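Local structure of geranylgeranyl pyrophosphate synthase (Corynebacterium glutamicum, 3LMD) at residues F77-A82 and V103-H108; K226-A231 and A326-L331; G263-P268 and D285-P290; D187-Y192 and V269-R274. The protein probably synthesises polyprenyl diphosphates for isoprenoid biosynthesis, as a metal-dependent prenyltransferase of the FPP/GGPP synthase family. All coordinates share one frame; numbering follows the deposited sequence. Where two conformers were deposited one is given.

Contact 1 (F77-A82 and V103-H108); sequences FRPMFA and VVEITH
Arg78 and His108 stack across a buried packing of two helices, 77-86 and 95-118, in the all-helical fold of trans-prenyl diphosphate synthases. The short axis segments run nearly antiparallel, at 158° and 8.7 Å, with Pro79 level with Glu105. The stack itself is a flat guanidinium on a flat imidazole: centres 3.8 Å apart, planes inclined by only 9°. Arg78 NH1 sits over the middle of the His108 ring, while His108 CE1 lies nearer the rim of the guanidinium. NH1 comes within 3.4 Å of His108 NE2, but the angle is poor for a hydrogen bond, and the contact is one of faces. The Arg78 chain runs extended from CG to NE; chi4 of 78° then swings CZ off that line, and CD rests on His108 CB on the way. Nearer the backbone, Arg78 CB touches Val104 CG1 (3.7 Å).

Glu105 bends at chi2, and its OE1 reaches the Pro79 ring, 3.2 Å from CD. Its other oxygen, OE2, lies in the plane of the His108 ring at its edge and makes a salt bridge with Arg76. Helix 34-55 flanks Pro79 and Glu105, and Leu203 of helix 188-214 touches His108. The His108 side chain is about 8 Å from that of Asp115, a calcium ligand in the first aspartate-rich motif, although no ion is bound to this chain. One water ties the pieces together: it accepts from Arg78 N and, in the guanidinium plane, from Arg78 NH1, and donates to Glu105 OE1 at 2.8 Å.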
loop_
_atom_site.group_PDB
_atom_site.type_symbol
_atom_site.label_atom_id
_atom_site.label_comp_id
_atom_site.label_asym_id
_atom_site.label_seq_id
_atom_site.Cartn_x
_atom_site.Cartn_y
_atom_site.Cartn_z
ATOM N N PHE A 77 11.445 -8.862 16.430
ATOM C CA PHE A 77 11.696 -10.277 16.122
ATOM C C PHE A 77 11.984 -10.574 14.641
ATOM O O PHE A 77 12.864 -11.396 14.307
ATOM C CB PHE A 77 10.526 -11.166 16.567
ATOM C CG PHE A 77 10.733 -12.600 16.186
ATOM C CD1 PHE A 77 10.158 -13.129 15.040
ATOM C CD2 PHE A 77 11.592 -13.396 16.927
ATOM C CE1 PHE A 77 10.411 -14.459 14.658
ATOM C CE2 PHE A 77 11.837 -14.703 16.561
ATOM C CZ PHE A 77 11.250 -15.237 15.424
ATOM N N ARG A 78 11.222 -9.961 13.740
ATOM C CA ARG A 78 11.375 -10.303 12.312
ATOM C C ARG A 78 12.753 -9.950 11.746
ATOM O O ARG A 78 13.377 -10.784 11.060
ATOM C CB ARG A 78 10.253 -9.691 11.485
ATOM C CG ARG A 78 8.904 -10.270 11.897
ATOM C CD ARG A 78 7.697 -9.454 11.380
ATOM N NE ARG A 78 6.462 -10.065 11.876
ATOM C CZ ARG A 78 6.004 -9.902 13.115
ATOM N NH1 ARG A 78 6.641 -9.096 13.954
ATOM N NH2 ARG A 78 4.870 -10.491 13.498
ATOM N N PRO A 79 13.239 -8.726 12.021
ATOM C CA PRO A 79 14.607 -8.475 11.541
ATOM C C PRO A 79 15.642 -9.345 12.255
ATOM O O PRO A 79 16.603 -9.771 11.621
ATOM C CB PRO A 79 14.837 -6.974 11.810
ATOM C CG PRO A 79 13.597 -6.466 12.549
ATOM C CD PRO A 79 12.516 -7.490 12.433
ATOM N N MET A 80 15.443 -9.631 13.539
ATOM C CA MET A 80 16.384 -10.504 14.256
ATOM C C MET A 80 16.455 -11.871 13.588
ATOM O O MET A 80 17.531 -12.442 13.416
ATOM C CB MET A 80 15.965 -10.685 15.741
ATOM C CG MET A 80 17.006 -11.485 16.563
ATOM S SD MET A 80 16.445 -12.101 18.209
ATOM C CE MET A 80 15.599 -13.607 17.706
ATOM N N PHE A 81 15.295 -12.414 13.223
ATOM C CA PHE A 81 15.255 -13.696 12.516
ATOM C C PHE A 81 15.970 -13.623 11.166
ATOM O O PHE A 81 16.704 -14.539 10.805
ATOM C CB PHE A 81 13.809 -14.196 12.343
ATOM C CG PHE A 81 13.723 -15.522 11.594
ATOM C CD1 PHE A 81 14.560 -16.582 11.931
ATOM C CD2 PHE A 81 12.852 -15.688 10.543
ATOM C CE1 PHE A 81 14.488 -17.797 11.232
ATOM C CE2 PHE A 81 12.754 -16.910 9.859
ATOM C CZ PHE A 81 13.566 -17.948 10.196
ATOM N N ALA A 82 15.785 -12.529 10.423
ATOM C CA ALA A 82 16.497 -12.355 9.143
ATOM C C ALA A 82 18.038 -12.348 9.356
ATOM O O ALA A 82 18.812 -12.906 8.540
ATOM C CB ALA A 82 16.078 -11.031 8.465
ATOM N N VAL A 103 13.406 -3.909 5.227
ATOM C CA VAL A 103 12.237 -4.044 4.358
ATOM C C VAL A 103 11.178 -4.910 5.044
ATOM O O VAL A 103 9.987 -4.569 5.034
ATOM C CB VAL A 103 12.632 -4.645 2.995
ATOM C CG1 VAL A 103 11.367 -5.116 2.192
ATOM C CG2 VAL A 103 13.413 -3.590 2.164
ATOM N N VAL A 104 11.601 -6.024 5.636
ATOM C CA VAL A 104 10.644 -6.884 6.351
ATOM C C VAL A 104 9.965 -6.109 7.469
ATOM O O VAL A 104 8.730 -6.162 7.628
ATOM C CB VAL A 104 11.312 -8.161 6.897
ATOM C CG1 VAL A 104 10.344 -8.952 7.823
ATOM C CG2 VAL A 104 11.772 -9.025 5.709
ATOM N N GLU A 105 10.748 -5.401 8.265
ATOM C CA GLU A 105 10.147 -4.673 9.385
ATOM C C GLU A 105 9.215 -3.538 8.964
ATOM O O GLU A 105 8.192 -3.304 9.616
ATOM C CB GLU A 105 11.208 -4.161 10.365
ATOM C CG GLU A 105 10.591 -3.472 11.566
ATOM C CD GLU A 105 9.928 -4.434 12.564
ATOM O OE1 GLU A 105 9.856 -5.647 12.313
ATOM O OE2 GLU A 105 9.494 -3.971 13.645
ATOM N N ILE A 106 9.563 -2.837 7.881
ATOM C CA ILE A 106 8.707 -1.750 7.378
ATOM C C ILE A 106 7.391 -2.320 6.905
ATOM O O ILE A 106 6.323 -1.725 7.080
ATOM C CB ILE A 106 9.386 -1.017 6.190
ATOM C CG1 ILE A 106 10.527 -0.104 6.714
ATOM C CG2 ILE A 106 8.331 -0.185 5.440
ATOM C CD1 ILE A 106 11.420 0.495 5.547
ATOM N N THR A 107 7.466 -3.482 6.275
ATOM C CA THR A 107 6.239 -4.140 5.794
ATOM C C THR A 107 5.350 -4.554 6.944
ATOM O O THR A 107 4.120 -4.355 6.900
ATOM C CB THR A 107 6.592 -5.357 4.931
ATOM O OG1 THR A 107 7.317 -4.892 3.779
ATOM C CG2 THR A 107 5.307 -6.090 4.460
ATOM N N HIS A 108 5.978 -5.098 7.987
ATOM C CA HIS A 108 5.271 -5.398 9.223
ATOM C C HIS A 108 4.560 -4.173 9.767
ATOM O O HIS A 108 3.378 -4.243 10.107
ATOM C CB HIS A 108 6.257 -5.977 10.276
ATOM C CG HIS A 108 5.680 -6.089 11.641
ATOM N ND1 HIS A 108 4.524 -6.804 11.903
ATOM C CD2 HIS A 108 6.094 -5.582 12.829
ATOM C CE1 HIS A 108 4.253 -6.726 13.200
ATOM N NE2 HIS A 108 5.185 -5.985 13.779
HETATM O O HOH W 1 9.240 -7.690 14.061
#

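Contact 2 (K226-A231 and A326-L331); sequences KNFGAA and AELDRL
Asn227 and Glu327 meet with their flat groups almost perpendicular: the amide and carboxylate planes are 85° apart. In this crossing the Asn227 ND2 group faces both oxygens of Glu327 and donates weakly to each, at 3.4 Å to OE1 and 3.3 Å to OE2. The carboxylate carbon CD is also pressed against Asn227 CB, 3.2 Å away, a position Glu327 reaches by bending at chi2 (-65°).

The stronger grip on Glu327 comes from its own segment. Arg330 NH1 donates to the syn lone pair of OE1 at 2.9 Å, and that oxygen lies close to the guanidinium plane. Asn227 ND2 is at the edge of the same guanidinium, but both are donors and do not bond. Alongside, Leu328 CD2 stands over one face of the Phe228 ring, 4.0 Å from its centroid and 23° off the normal, a CH-pi contact.

After Leu328 the chain makes a type I turn to Leu331, which brings Arg330 back toward helix 219-246, where Glu220 and Asp223 form further salt bridges with it. The C-terminal end of helix 309-328 docks on helix 219-246, with Leu340 of helix 335-349 also covering Phe228 and helix 188-214 lying against Lys226 and Ala230.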
loop_
_atom_site.group_PDB
_atom_site.type_symbol
_atom_site.label_atom_id
_atom_site.label_comp_id
_atom_site.label_asym_id
_atom_site.label_seq_id
_atom_site.Cartn_x
_atom_site.Cartn_y
_atom_site.Cartn_z
ATOM N N LYS A 226 13.165 -20.366 5.386
ATOM C CA LYS A 226 11.839 -19.910 5.024
ATOM C C LYS A 226 10.755 -20.785 5.701
ATOM O O LYS A 226 9.835 -20.278 6.365
ATOM C CB LYS A 226 11.678 -19.983 3.508
ATOM C CG LYS A 226 10.273 -19.538 3.069
ATOM C CD LYS A 226 10.071 -19.546 1.532
ATOM C CE LYS A 226 10.059 -20.947 0.979
ATOM N NZ LYS A 226 9.105 -21.025 -0.174
ATOM N N ASN A 227 10.880 -22.101 5.537
ATOM C CA ASN A 227 9.863 -23.037 6.040
ATOM C C ASN A 227 9.859 -23.053 7.558
ATOM O O ASN A 227 8.807 -23.210 8.207
ATOM C CB ASN A 227 10.128 -24.446 5.491
ATOM C CG ASN A 227 9.813 -24.581 3.996
ATOM O OD1 ASN A 227 9.235 -23.698 3.375
ATOM N ND2 ASN A 227 10.203 -25.703 3.425
ATOM N N PHE A 228 11.039 -22.885 8.152
ATOM C CA PHE A 228 11.132 -22.824 9.599
ATOM C C PHE A 228 10.393 -21.578 10.111
ATOM O O PHE A 228 9.660 -21.631 11.085
ATOM C CB PHE A 228 12.605 -22.751 10.049
ATOM C CG PHE A 228 12.760 -22.560 11.536
ATOM C CD1 PHE A 228 12.585 -23.629 12.396
ATOM C CD2 PHE A 228 13.064 -21.304 12.067
ATOM C CE1 PHE A 228 12.716 -23.468 13.784
ATOM C CE2 PHE A 228 13.181 -21.123 13.422
ATOM C CZ PHE A 228 13.026 -22.222 14.292
ATOM N N GLY A 229 10.592 -20.455 9.441
ATOM C CA GLY A 229 9.896 -19.217 9.849
ATOM C C GLY A 229 8.375 -19.390 9.732
ATOM O O GLY A 229 7.628 -18.919 10.596
ATOM N N ALA A 230 7.896 -20.044 8.677
ATOM C CA ALA A 230 6.442 -20.285 8.567
ATOM C C ALA A 230 5.904 -21.091 9.750
ATOM O O ALA A 230 4.854 -20.748 10.344
ATOM C CB ALA A 230 6.087 -20.989 7.238
ATOM N N ALA A 231 6.634 -22.140 10.119
ATOM C CA ALA A 231 6.197 -23.034 11.195
ATOM C C ALA A 231 6.224 -22.313 12.540
ATOM O O ALA A 231 5.307 -22.448 13.352
ATOM C CB ALA A 231 7.086 -24.306 11.220
ATOM N N ALA A 326 12.066 -30.588 11.601
ATOM C CA ALA A 326 12.388 -31.169 10.305
ATOM C C ALA A 326 13.033 -30.145 9.378
ATOM O O ALA A 326 13.873 -30.504 8.556
ATOM C CB ALA A 326 11.159 -31.827 9.632
ATOM N N GLU A 327 12.668 -28.869 9.504
ATOM C CA GLU A 327 13.354 -27.849 8.692
ATOM C C GLU A 327 14.775 -27.611 9.185
ATOM O O GLU A 327 15.715 -27.531 8.374
ATOM C CB GLU A 327 12.527 -26.562 8.613
ATOM C CG GLU A 327 11.146 -26.844 7.972
ATOM C CD GLU A 327 11.255 -27.286 6.505
ATOM O OE1 GLU A 327 12.285 -27.011 5.836
ATOM O OE2 GLU A 327 10.268 -27.847 5.996
ATOM N N LEU A 328 14.950 -27.552 10.503
ATOM C CA LEU A 328 16.283 -27.372 11.061
ATOM C C LEU A 328 17.214 -28.557 10.732
ATOM O O LEU A 328 18.438 -28.388 10.649
ATOM C CB LEU A 328 16.213 -27.190 12.570
ATOM C CG LEU A 328 15.524 -25.880 13.032
ATOM C CD1 LEU A 328 15.565 -25.808 14.557
ATOM C CD2 LEU A 328 16.142 -24.633 12.415
ATOM N N ASP A 329 16.635 -29.740 10.554
ATOM C CA ASP A 329 17.401 -30.904 10.121
ATOM C C ASP A 329 18.126 -30.602 8.826
ATOM O O ASP A 329 19.148 -31.192 8.541
ATOM C CB ASP A 329 16.488 -32.104 9.858
ATOM C CG ASP A 329 16.316 -33.000 11.069
ATOM O OD1 ASP A 329 17.108 -32.895 12.036
ATOM O OD2 ASP A 329 15.377 -33.826 11.049
ATOM N N ARG A 330 17.573 -29.706 8.017
ATOM C CA ARG A 330 18.162 -29.404 6.719
ATOM C C ARG A 330 19.373 -28.466 6.796
ATOM O O ARG A 330 20.065 -28.232 5.792
ATOM C CB ARG A 330 17.113 -28.818 5.770
ATOM C CG ARG A 330 15.875 -29.712 5.555
ATOM C CD ARG A 330 14.780 -28.914 4.858
ATOM N NE ARG A 330 15.089 -28.687 3.446
ATOM C CZ ARG A 330 14.374 -27.893 2.664
ATOM N NH1 ARG A 330 13.330 -27.249 3.176
ATOM N NH2 ARG A 330 14.691 -27.736 1.379
ATOM N N LEU A 331 19.622 -27.931 7.984
ATOM C CA LEU A 331 20.651 -26.913 8.174
ATOM C C LEU A 331 21.815 -27.531 8.936
ATOM O O LEU A 331 21.621 -28.454 9.753
ATOM C CB LEU A 331 20.100 -25.730 9.013
ATOM C CG LEU A 331 18.947 -24.960 8.364
ATOM C CD1 LEU A 331 18.344 -23.936 9.353
ATOM C CD2 LEU A 331 19.413 -24.266 7.081
#

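Contact 3 (G263-P268 and D285-P290); sequences GVFTLP and DILTGP
Phe265 packs on Leu287 where two interhelical loops meet, each leaving a helix by a recognisable turn: a Schellman motif at Gly263 and an inverse gamma turn centred on Leu287. In the first shell, Phe265 CZ lies 3.9 Å from Leu287 CB, and Phe265 CE1 lies 3.9 Å from Leu287 CD2; the two side chains lie alongside, pointing opposite ways. Leu287 CD1 is over one face of the ring. Over the centre of the opposite face stands the carbonyl oxygen of Gly263, 4.1 Å above the plane. Backbones meet as well, Gly263 CA to Pro290 CA at 3.7 Å, although Pro290 is poorly ordered.

Further out, the positive phi of Gly263 (85°) ends helix 258-262, and the loop continues extended through Val264 and Phe265. Thr266 then occupies the N-cap position of helix 267-274, though its side chain makes no capping bond. That helix supports both partners: Leu270 touches Phe265, while Val269 and Leu273 touch Leu287. Ile286, the first residue of the gamma turn, is seated on helix 294-306. At the ring's rim, Gly289 O, buried here with no partner in the model, approaches Phe265 CZ near the ring plane at 3.8 Å.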
loop_
_atom_site.group_PDB
_atom_site.type_symbol
_atom_site.label_atom_id
_atom_site.label_comp_id
_atom_site.label_asym_id
_atom_site.label_seq_id
_atom_site.Cartn_x
_atom_site.Cartn_y
_atom_site.Cartn_z
ATOM N N GLY A 263 -15.884 -12.188 20.488
ATOM C CA GLY A 263 -16.477 -13.130 19.536
ATOM C C GLY A 263 -15.405 -13.715 18.625
ATOM O O GLY A 263 -15.708 -14.241 17.546
ATOM N N VAL A 264 -14.144 -13.607 19.054
ATOM C CA VAL A 264 -13.014 -14.256 18.359
ATOM C C VAL A 264 -12.702 -15.620 19.027
ATOM O O VAL A 264 -12.176 -15.660 20.138
ATOM C CB VAL A 264 -11.739 -13.364 18.373
ATOM C CG1 VAL A 264 -10.602 -14.043 17.651
ATOM C CG2 VAL A 264 -12.023 -11.985 17.744
ATOM N N PHE A 265 -13.062 -16.710 18.356
ATOM C CA PHE A 265 -12.853 -18.065 18.880
ATOM C C PHE A 265 -11.610 -18.679 18.238
ATOM O O PHE A 265 -11.631 -19.047 17.077
ATOM C CB PHE A 265 -14.047 -18.965 18.561
ATOM C CG PHE A 265 -15.367 -18.383 18.963
ATOM C CD1 PHE A 265 -15.490 -17.676 20.149
ATOM C CD2 PHE A 265 -16.477 -18.552 18.156
ATOM C CE1 PHE A 265 -16.710 -17.125 20.520
ATOM C CE2 PHE A 265 -17.698 -18.026 18.517
ATOM C CZ PHE A 265 -17.818 -17.305 19.694
ATOM N N THR A 266 -10.550 -18.802 19.019
ATOM C CA THR A 266 -9.291 -19.354 18.521
ATOM C C THR A 266 -9.249 -20.893 18.622
ATOM O O THR A 266 -10.188 -21.524 19.086
ATOM C CB THR A 266 -8.144 -18.735 19.305
ATOM O OG1 THR A 266 -8.308 -19.063 20.692
ATOM C CG2 THR A 266 -8.199 -17.176 19.165
ATOM N N LEU A 267 -8.143 -21.493 18.205
ATOM C CA LEU A 267 -8.076 -22.938 18.037
ATOM C C LEU A 267 -8.617 -23.791 19.190
ATOM O O LEU A 267 -9.375 -24.713 18.940
ATOM C CB LEU A 267 -6.635 -23.363 17.748
ATOM C CG LEU A 267 -6.438 -24.742 17.155
ATOM C CD1 LEU A 267 -7.322 -24.888 15.898
ATOM C CD2 LEU A 267 -4.927 -24.893 16.795
ATOM N N PRO A 268 -8.192 -23.534 20.443
ATOM C CA PRO A 268 -8.737 -24.423 21.496
ATOM C C PRO A 268 -10.266 -24.361 21.598
ATOM O O PRO A 268 -10.919 -25.355 21.937
ATOM C CB PRO A 268 -8.154 -23.852 22.784
ATOM C CG PRO A 268 -7.006 -22.948 22.355
ATOM C CD PRO A 268 -7.293 -22.503 20.979
ATOM N N ASP A 285 -24.189 -24.218 22.404
ATOM C CA ASP A 285 -25.339 -23.438 22.841
ATOM C C ASP A 285 -24.969 -22.001 23.211
ATOM O O ASP A 285 -25.658 -21.057 22.837
ATOM C CB ASP A 285 -25.995 -24.108 24.041
ATOM C CG ASP A 285 -27.339 -23.501 24.376
ATOM O OD1 ASP A 285 -28.164 -23.344 23.450
ATOM O OD2 ASP A 285 -27.565 -23.181 25.564
ATOM N N ILE A 286 -23.890 -21.831 23.963
ATOM C CA ILE A 286 -23.523 -20.514 24.441
ATOM C C ILE A 286 -22.826 -19.617 23.410
ATOM O O ILE A 286 -23.126 -18.423 23.330
ATOM C CB ILE A 286 -22.662 -20.593 25.705
ATOM C CG1 ILE A 286 -23.441 -21.310 26.820
ATOM C CG2 ILE A 286 -22.211 -19.185 26.128
ATOM C CD1 ILE A 286 -22.614 -21.623 28.094
ATOM N N LEU A 287 -21.911 -20.187 22.626
ATOM C CA LEU A 287 -20.976 -19.395 21.807
ATOM C C LEU A 287 -21.497 -19.095 20.414
ATOM O O LEU A 287 -21.006 -19.636 19.423
ATOM C CB LEU A 287 -19.630 -20.104 21.682
ATOM C CG LEU A 287 -18.821 -20.181 22.972
ATOM C CD1 LEU A 287 -17.507 -20.907 22.718
ATOM C CD2 LEU A 287 -18.562 -18.798 23.516
ATOM N N THR A 288 -22.474 -18.228 20.365
ATOM C CA THR A 288 -23.143 -17.871 19.145
ATOM C C THR A 288 -22.638 -16.498 18.696
ATOM O O THR A 288 -22.989 -16.024 17.639
ATOM C CB THR A 288 -24.616 -17.739 19.396
ATOM O OG1 THR A 288 -24.807 -16.965 20.569
ATOM C CG2 THR A 288 -25.210 -19.053 19.600
ATOM N N GLY A 289 -21.820 -15.861 19.517
ATOM C CA GLY A 289 -21.337 -14.546 19.191
ATOM C C GLY A 289 -20.584 -14.018 20.369
ATOM O O GLY A 289 -20.253 -14.773 21.248
ATOM N N PRO A 290 -20.315 -12.721 20.396
ATOM C CA PRO A 290 -19.525 -12.150 21.479
ATOM C C PRO A 290 -20.251 -12.251 22.802
ATOM O O PRO A 290 -21.475 -12.337 22.848
ATOM C CB PRO A 290 -19.369 -10.684 21.072
ATOM C CG PRO A 290 -19.615 -10.654 19.661
ATOM C CD PRO A 290 -20.581 -11.736 19.347
#

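Contact 4 (D187-Y192 and V269-R274); sequences DPIEHY and VLYALR
Ile189 reaches across from the first turn of helix 188-214 to Leu270 and Tyr271 of helix 267-274, in an apolar packing of two helix segments that run antiparallel (172°) with axes 10.3 Å apart. Its CB directs the side chain at the other helix, and chi1 of -72° sets CG1 beside the backbone N, anti to the carbonyl carbon. CG1 then meets Leu270 CB at 3.7 Å, the isoleucine and leucine chains passing one another as they reach in from their own helices. Beyond it, CD1 ends against the Tyr271 ring, 3.7 Å from CD1 of that tyrosine and nearly as close to CE1, the side chains crossing at about a right angle. The same methyl also approaches NH1 of Arg274, a residue modelled in two conformers; in the one considered, the Arg274 guanidinium sits at the edge of the Tyr271 ring.

Leu270 answers from the other side. Its CD1 touches both Pro188 O (3.5 Å) and Tyr192 CB (3.8 Å), and its CD2 rests on Pro188 CB. No hydrogen bond crosses the interface. The start of helix 188-214 is fixed by its N-cap: Asp187 OD1 accepts from Ile189 N at 2.8 Å and weakly from Glu190 N, which ties down the backbone that carries Ile189.

Around this surface contact, Tyr192 points its hydroxyl to Asp241 on helix 219-246, within the second aspartate-rich motif, and also packs on Ile238. Leu267 of helix 267-274 extends the apolar patch over Ile189 and Tyr192, and helix 309-328 lies against Tyr271 through Ala312 and Glu316.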
loop_
_atom_site.group_PDB
_atom_site.type_symbol
_atom_site.label_atom_id
_atom_site.label_comp_id
_atom_site.label_asym_id
_atom_site.label_seq_id
_atom_site.Cartn_x
_atom_site.Cartn_y
_atom_site.Cartn_z
ATOM N N ASP A 187 -14.787 -24.836 6.888
ATOM C CA ASP A 187 -14.434 -25.395 8.177
ATOM C C ASP A 187 -13.737 -24.313 9.022
ATOM O O ASP A 187 -12.740 -23.720 8.593
ATOM C CB ASP A 187 -13.527 -26.600 7.997
ATOM C CG ASP A 187 -13.236 -27.302 9.310
ATOM O OD1 ASP A 187 -12.736 -26.631 10.235
ATOM O OD2 ASP A 187 -13.502 -28.518 9.423
ATOM N N PRO A 188 -14.280 -24.030 10.212
ATOM C CA PRO A 188 -13.759 -22.936 11.053
ATOM C C PRO A 188 -12.281 -23.114 11.478
ATOM O O PRO A 188 -11.579 -22.129 11.700
ATOM C CB PRO A 188 -14.680 -22.965 12.287
ATOM C CG PRO A 188 -15.892 -23.840 11.884
ATOM C CD PRO A 188 -15.435 -24.741 10.815
ATOM N N ILE A 189 -11.809 -24.349 11.587
ATOM C CA ILE A 189 -10.425 -24.587 11.977
ATOM C C ILE A 189 -9.461 -24.368 10.798
ATOM O O ILE A 189 -8.377 -23.828 10.973
ATOM C CB ILE A 189 -10.247 -25.994 12.576
ATOM C CG1 ILE A 189 -10.894 -26.034 13.967
ATOM C CG2 ILE A 189 -8.746 -26.363 12.652
ATOM C CD1 ILE A 189 -11.189 -27.448 14.492
ATOM N N GLU A 190 -9.870 -24.791 9.609
ATOM C CA GLU A 190 -9.157 -24.452 8.364
ATOM C C GLU A 190 -9.090 -22.933 8.155
ATOM O O GLU A 190 -8.058 -22.397 7.730
ATOM C CB GLU A 190 -9.845 -25.096 7.153
ATOM C CG GLU A 190 -9.763 -26.607 7.145
ATOM C CD GLU A 190 -10.297 -27.226 5.856
ATOM O OE1 GLU A 190 -10.850 -26.491 5.009
ATOM O OE2 GLU A 190 -10.161 -28.457 5.692
ATOM N N HIS A 191 -10.201 -22.245 8.408
ATOM C CA HIS A 191 -10.234 -20.786 8.323
ATOM C C HIS A 191 -9.213 -20.161 9.271
ATOM O O HIS A 191 -8.422 -19.304 8.882
ATOM C CB HIS A 191 -11.638 -20.262 8.671
ATOM C CG HIS A 191 -11.729 -18.769 8.748
ATOM N ND1 HIS A 191 -11.683 -17.961 7.629
ATOM C CD2 HIS A 191 -11.855 -17.936 9.810
ATOM C CE1 HIS A 191 -11.797 -16.698 7.998
ATOM N NE2 HIS A 191 -11.914 -16.656 9.316
ATOM N N TYR A 192 -9.251 -20.580 10.533
ATOM C CA TYR A 192 -8.361 -20.050 11.533
ATOM C C TYR A 192 -6.935 -20.297 11.092
ATOM O O TYR A 192 -6.111 -19.415 11.166
ATOM C CB TYR A 192 -8.613 -20.736 12.890
ATOM C CG TYR A 192 -7.529 -20.530 13.935
ATOM C CD1 TYR A 192 -7.616 -19.499 14.855
ATOM C CD2 TYR A 192 -6.465 -21.430 14.048
ATOM C CE1 TYR A 192 -6.640 -19.317 15.828
ATOM C CE2 TYR A 192 -5.478 -21.262 15.001
ATOM C CZ TYR A 192 -5.579 -20.212 15.905
ATOM O OH TYR A 192 -4.610 -20.035 16.871
ATOM N N VAL A 269 -10.832 -23.184 21.363
ATOM C CA VAL A 269 -12.272 -23.017 21.435
ATOM C C VAL A 269 -12.936 -23.742 20.290
ATOM O O VAL A 269 -13.974 -24.381 20.473
ATOM C CB VAL A 269 -12.702 -21.502 21.381
ATOM C CG1 VAL A 269 -14.251 -21.374 21.599
ATOM C CG2 VAL A 269 -11.946 -20.709 22.392
ATOM N N LEU A 270 -12.348 -23.655 19.100
ATOM C CA LEU A 270 -12.929 -24.305 17.935
ATOM C C LEU A 270 -12.885 -25.828 18.092
ATOM O O LEU A 270 -13.808 -26.525 17.702
ATOM C CB LEU A 270 -12.187 -23.914 16.648
ATOM C CG LEU A 270 -12.237 -22.394 16.371
ATOM C CD1 LEU A 270 -11.283 -22.031 15.195
ATOM C CD2 LEU A 270 -13.680 -22.005 16.060
ATOM N N TYR A 271 -11.788 -26.350 18.615
ATOM C CA TYR A 271 -11.732 -27.798 18.900
ATOM C C TYR A 271 -12.820 -28.222 19.920
ATOM O O TYR A 271 -13.520 -29.234 19.716
ATOM C CB TYR A 271 -10.360 -28.146 19.451
ATOM C CG TYR A 271 -9.318 -28.402 18.379
ATOM C CD1 TYR A 271 -9.582 -29.241 17.296
ATOM C CD2 TYR A 271 -8.072 -27.836 18.469
ATOM C CE1 TYR A 271 -8.607 -29.486 16.331
ATOM C CE2 TYR A 271 -7.099 -28.070 17.506
ATOM C CZ TYR A 271 -7.372 -28.889 16.451
ATOM O OH TYR A 271 -6.377 -29.116 15.525
ATOM N N ALA A 272 -12.965 -27.444 20.992
ATOM C CA ALA A 272 -13.958 -27.754 22.048
ATOM C C ALA A 272 -15.365 -27.720 21.473
ATOM O O ALA A 272 -16.188 -28.582 21.772
ATOM C CB ALA A 272 -13.828 -26.783 23.232
ATOM N N LEU A 273 -15.638 -26.740 20.613
ATOM C CA LEU A 273 -16.951 -26.648 19.925
ATOM C C LEU A 273 -17.323 -27.837 19.039
ATOM O O LEU A 273 -18.491 -28.000 18.665
ATOM C CB LEU A 273 -17.005 -25.355 19.055
ATOM C CG LEU A 273 -17.249 -24.078 19.843
ATOM C CD1 LEU A 273 -16.937 -22.827 18.964
ATOM C CD2 LEU A 273 -18.687 -24.037 20.372
ATOM N N ARG A 274 -16.328 -28.637 18.671
ATOM C CA ARG A 274 -16.500 -29.787 17.783
ATOM C C ARG A 274 -16.863 -31.046 18.596
ATOM O O ARG A 274 -17.331 -32.027 18.053
ATOM C CB ARG A 274 -15.184 -30.010 17.011
ATOM C CG ARG A 274 -15.231 -30.931 15.792
ATOM C CD ARG A 274 -13.837 -31.055 15.133
ATOM N NE ARG A 274 -12.889 -31.744 16.014
ATOM C CZ ARG A 274 -11.610 -32.004 15.740
ATOM N NH1 ARG A 274 -11.054 -31.640 14.583
ATOM N NH2 ARG A 274 -10.882 -32.647 16.644
#

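In the fold
The contacts fall into two touching pairs. Contacts 1 and 2, with centres 18 Å apart, meet where Phe81 CE2 packs on Gly229 CA at 3.7 Å. Contacts 3 and 4, only 10 Å apart between centres, share helix 267-274 and touch where Leu287 CD1 meets Val269 CG1 at 3.5 Å. Contact 1 is about 32 Å from contact 3 and 30 Å from contact 4, centre to centre, but the start of helix 188-214 forms contact 4 and a later part covers contact 1. Relative to the calcium-binding residues (no ion in this chain), contact 1 lies near Asp115, whereas the Leu287 side chain of contact 3 is about 12 Å from that of Glu302; contact 2 lies away from both.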